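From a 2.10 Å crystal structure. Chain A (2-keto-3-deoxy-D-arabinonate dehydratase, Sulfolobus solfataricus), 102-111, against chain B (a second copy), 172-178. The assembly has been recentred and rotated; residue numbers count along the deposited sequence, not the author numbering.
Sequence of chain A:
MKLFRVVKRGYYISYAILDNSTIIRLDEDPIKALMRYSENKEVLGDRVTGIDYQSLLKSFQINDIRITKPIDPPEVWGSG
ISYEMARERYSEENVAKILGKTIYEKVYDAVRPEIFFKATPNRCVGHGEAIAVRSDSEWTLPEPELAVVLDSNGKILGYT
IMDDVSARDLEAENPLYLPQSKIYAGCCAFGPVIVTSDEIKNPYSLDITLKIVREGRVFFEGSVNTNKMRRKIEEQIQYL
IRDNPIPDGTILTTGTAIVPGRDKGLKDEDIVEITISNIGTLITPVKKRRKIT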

# COMPACT_ATOMS: atom_id res chain seq x y z
N THR A 102 17.00 3.69 -50.10
CA THR A 102 16.09 4.17 -49.06
C THR A 102 16.36 3.48 -47.72
O THR A 102 16.71 2.30 -47.67
CB THR A 102 14.59 3.98 -49.42
OG1 THR A 102 14.19 2.63 -49.16
CG2 THR A 102 14.32 4.32 -50.88
N ILE A 103 16.19 4.24 -46.64
CA ILE A 103 16.39 3.74 -45.28
C ILE A 103 15.57 2.48 -44.98
O ILE A 103 16.03 1.59 -44.27
CB ILE A 103 16.12 4.83 -44.21
CG1 ILE A 103 14.72 5.44 -44.38
CG2 ILE A 103 17.21 5.91 -44.28
CD1 ILE A 103 14.28 6.33 -43.23
N TYR A 104 14.37 2.39 -45.56
CA TYR A 104 13.48 1.25 -45.36
C TYR A 104 13.98 0.00 -46.07
O TYR A 104 13.92 -1.11 -45.53
CB TYR A 104 12.04 1.60 -45.80
CG TYR A 104 11.48 2.79 -45.05
CD1 TYR A 104 10.92 2.63 -43.78
CD2 TYR A 104 11.52 4.07 -45.60
CE1 TYR A 104 10.42 3.72 -43.08
CE2 TYR A 104 11.02 5.16 -44.91
CZ TYR A 104 10.47 4.98 -43.65
OH TYR A 104 9.97 6.06 -42.96
N GLU A 105 14.49 0.19 -47.29
CA GLU A 105 15.11 -0.89 -48.05
C GLU A 105 16.38 -1.39 -47.34
O GLU A 105 16.65 -2.59 -47.30
CB GLU A 105 15.44 -0.41 -49.47
CG GLU A 105 15.63 -1.52 -50.49
CD GLU A 105 16.17 -1.01 -51.82
OE1 GLU A 105 15.96 0.19 -52.14
OE2 GLU A 105 16.80 -1.81 -52.54
N LYS A 106 17.14 -0.45 -46.78
CA LYS A 106 18.34 -0.76 -46.00
C LYS A 106 18.07 -1.69 -44.82
O LYS A 106 18.72 -2.74 -44.71
CB LYS A 106 19.03 0.52 -45.52
CG LYS A 106 20.07 1.05 -46.47
CD LYS A 106 21.20 1.71 -45.71
CE LYS A 106 22.51 1.62 -46.47
NZ LYS A 106 23.67 1.96 -45.60
N VAL A 107 17.12 -1.33 -43.96
CA VAL A 107 16.75 -2.15 -42.80
C VAL A 107 16.23 -3.52 -43.24
O VAL A 107 16.54 -4.54 -42.61
CB VAL A 107 15.70 -1.46 -41.88
CG1 VAL A 107 15.31 -2.37 -40.72
CG2 VAL A 107 16.23 -0.15 -41.35
N TYR A 108 15.46 -3.54 -44.32
CA TYR A 108 14.94 -4.78 -44.90
C TYR A 108 16.06 -5.76 -45.23
O TYR A 108 15.93 -6.96 -44.99
CB TYR A 108 14.10 -4.47 -46.14
CG TYR A 108 13.40 -5.67 -46.73
CD1 TYR A 108 13.96 -6.37 -47.81
CD2 TYR A 108 12.18 -6.11 -46.22
CE1 TYR A 108 13.32 -7.47 -48.35
CE2 TYR A 108 11.53 -7.22 -46.76
CZ TYR A 108 12.11 -7.89 -47.83
OH TYR A 108 11.47 -8.98 -48.37
N ASP A 109 17.16 -5.25 -45.78
CA ASP A 109 18.30 -6.07 -46.20
C ASP A 109 19.37 -6.26 -45.12
O ASP A 109 20.29 -7.06 -45.31
CB ASP A 109 18.94 -5.47 -47.46
CG ASP A 109 18.01 -5.48 -48.67
OD1 ASP A 109 17.24 -6.45 -48.84
OD2 ASP A 109 18.05 -4.51 -49.45
N ALA A 110 19.25 -5.54 -44.01
CA ALA A 110 20.28 -5.54 -42.97
C ALA A 110 20.08 -6.65 -41.94
O ALA A 110 18.98 -7.18 -41.80
CB ALA A 110 20.33 -4.18 -42.28
N VAL A 111 21.15 -7.00 -41.23
CA VAL A 111 21.06 -7.99 -40.15
C VAL A 111 20.23 -7.45 -38.97
O VAL A 111 19.50 -8.20 -38.33
CB VAL A 111 22.45 -8.52 -39.66
CG1 VAL A 111 23.22 -9.19 -40.81
CG2 VAL A 111 23.29 -7.41 -39.04
N ALA B 172 24.28 6.27 -37.18
CA ALA B 172 24.88 6.60 -38.48
C ALA B 172 24.55 5.54 -39.52
O ALA B 172 24.39 5.85 -40.71
CB ALA B 172 26.39 6.76 -38.34
N GLU B 173 24.44 4.30 -39.06
CA GLU B 173 24.09 3.15 -39.89
C GLU B 173 22.71 3.32 -40.54
O GLU B 173 22.52 3.00 -41.72
CB GLU B 173 24.09 1.92 -38.99
CG GLU B 173 24.74 0.69 -39.54
CD GLU B 173 25.15 -0.26 -38.43
OE1 GLU B 173 26.20 -0.03 -37.80
OE2 GLU B 173 24.41 -1.25 -38.19
N ASN B 174 21.75 3.82 -39.77
CA ASN B 174 20.37 4.06 -40.22
C ASN B 174 19.63 4.87 -39.16
O ASN B 174 19.66 4.50 -37.99
CB ASN B 174 19.65 2.72 -40.46
CG ASN B 174 18.44 2.85 -41.37
OD1 ASN B 174 17.59 3.72 -41.17
ND2 ASN B 174 18.34 1.97 -42.36
N PRO B 175 18.97 5.97 -39.56
CA PRO B 175 18.17 6.77 -38.62
C PRO B 175 17.05 5.97 -37.95
O PRO B 175 16.56 6.36 -36.88
CB PRO B 175 17.58 7.88 -39.49
CG PRO B 175 17.70 7.39 -40.90
CD PRO B 175 18.94 6.55 -40.92
N LEU B 176 16.66 4.85 -38.56
CA LEU B 176 15.64 3.97 -38.00
C LEU B 176 16.17 3.14 -36.83
O LEU B 176 15.39 2.47 -36.14
CB LEU B 176 15.06 3.05 -39.09
CG LEU B 176 14.31 3.73 -40.25
CD1 LEU B 176 13.83 2.70 -41.25
CD2 LEU B 176 13.13 4.58 -39.75
N TYR B 177 17.48 3.17 -36.61
CA TYR B 177 18.10 2.50 -35.46
C TYR B 177 18.27 3.43 -34.26
O TYR B 177 18.80 3.03 -33.22
CB TYR B 177 19.47 1.92 -35.84
CG TYR B 177 19.46 0.82 -36.88
CD1 TYR B 177 18.40 -0.09 -36.97
CD2 TYR B 177 20.53 0.66 -37.75
CE1 TYR B 177 18.39 -1.10 -37.93
CE2 TYR B 177 20.54 -0.36 -38.72
CZ TYR B 177 19.47 -1.23 -38.80
OH TYR B 177 19.48 -2.23 -39.74
N LEU B 178 17.82 4.68 -34.39
CA LEU B 178 17.95 5.67 -33.32
C LEU B 178 17.44 5.19 -31.95
O LEU B 178 18.15 5.37 -30.95
CB LEU B 178 17.33 7.02 -33.70
CG LEU B 178 17.72 8.19 -32.79
CD1 LEU B 178 19.16 8.64 -33.05
CD2 LEU B 178 16.77 9.37 -32.96

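Residues 103-109 of chain A form a short helix, and T102(A) caps its start: T102(A) OG1 accepts from E105(A) N at 3.1 Å, satisfying an amide that has no helical carbonyl partner. Regular turns follow, with K106(A) N to T102(A) O at 2.9 Å and V107(A) N to I103(A) O at 3.1 Å, until A110(A) leaves helical phi/psi. In chain B a helix ends at E173(B), N174(B) takes an extended conformation (phi/psi -170/129), and a 3-10 segment spans 175-177, where Y177(B) N donates to N174(B) O at 2.9 Å. The backbones come nearest at I103(A) and N174(B), whose CA atoms lie 6.4 Å apart.

N174(B) uses both ends of its amide. Its ND2 donates to I103(A) O (3.0 Å, 167° at the hydrogen), so that carbonyl serves the helical bond from V107(A) N and the bond between chains at once. Its OD1 accepts from L176(B) N at 3.0 Å, tying the side chain to its own 3-10 segment and helping to fix the amide's orientation. The ND2 bond to I103(A) O is the one hydrogen bond between the stretches; the remaining contacts described here are mostly apolar.

L176(B), with chi1 m and chi2 t, packs against three residues of the helix: its CG is 4.0 Å from I103(A) CD1, and its CD1 is 3.9 Å from Y104(A) CD1 and 3.7 Å from V107(A) CG2. Y104(A) has its CA-to-CB bond directed away, yet its ring still reaches L176(B), meeting the methyl obliquely. I103(A) CG2 also touches P175(B) CG at 3.7 Å. Farther along the helix, V107(A) CG2 approaches Y177(B) CE1 at 4.2 Å, and just past its end A110(A) CB lies 3.3 Å from Y177(B) OH, a close contact of a methyl with a hydroxyl oxygen.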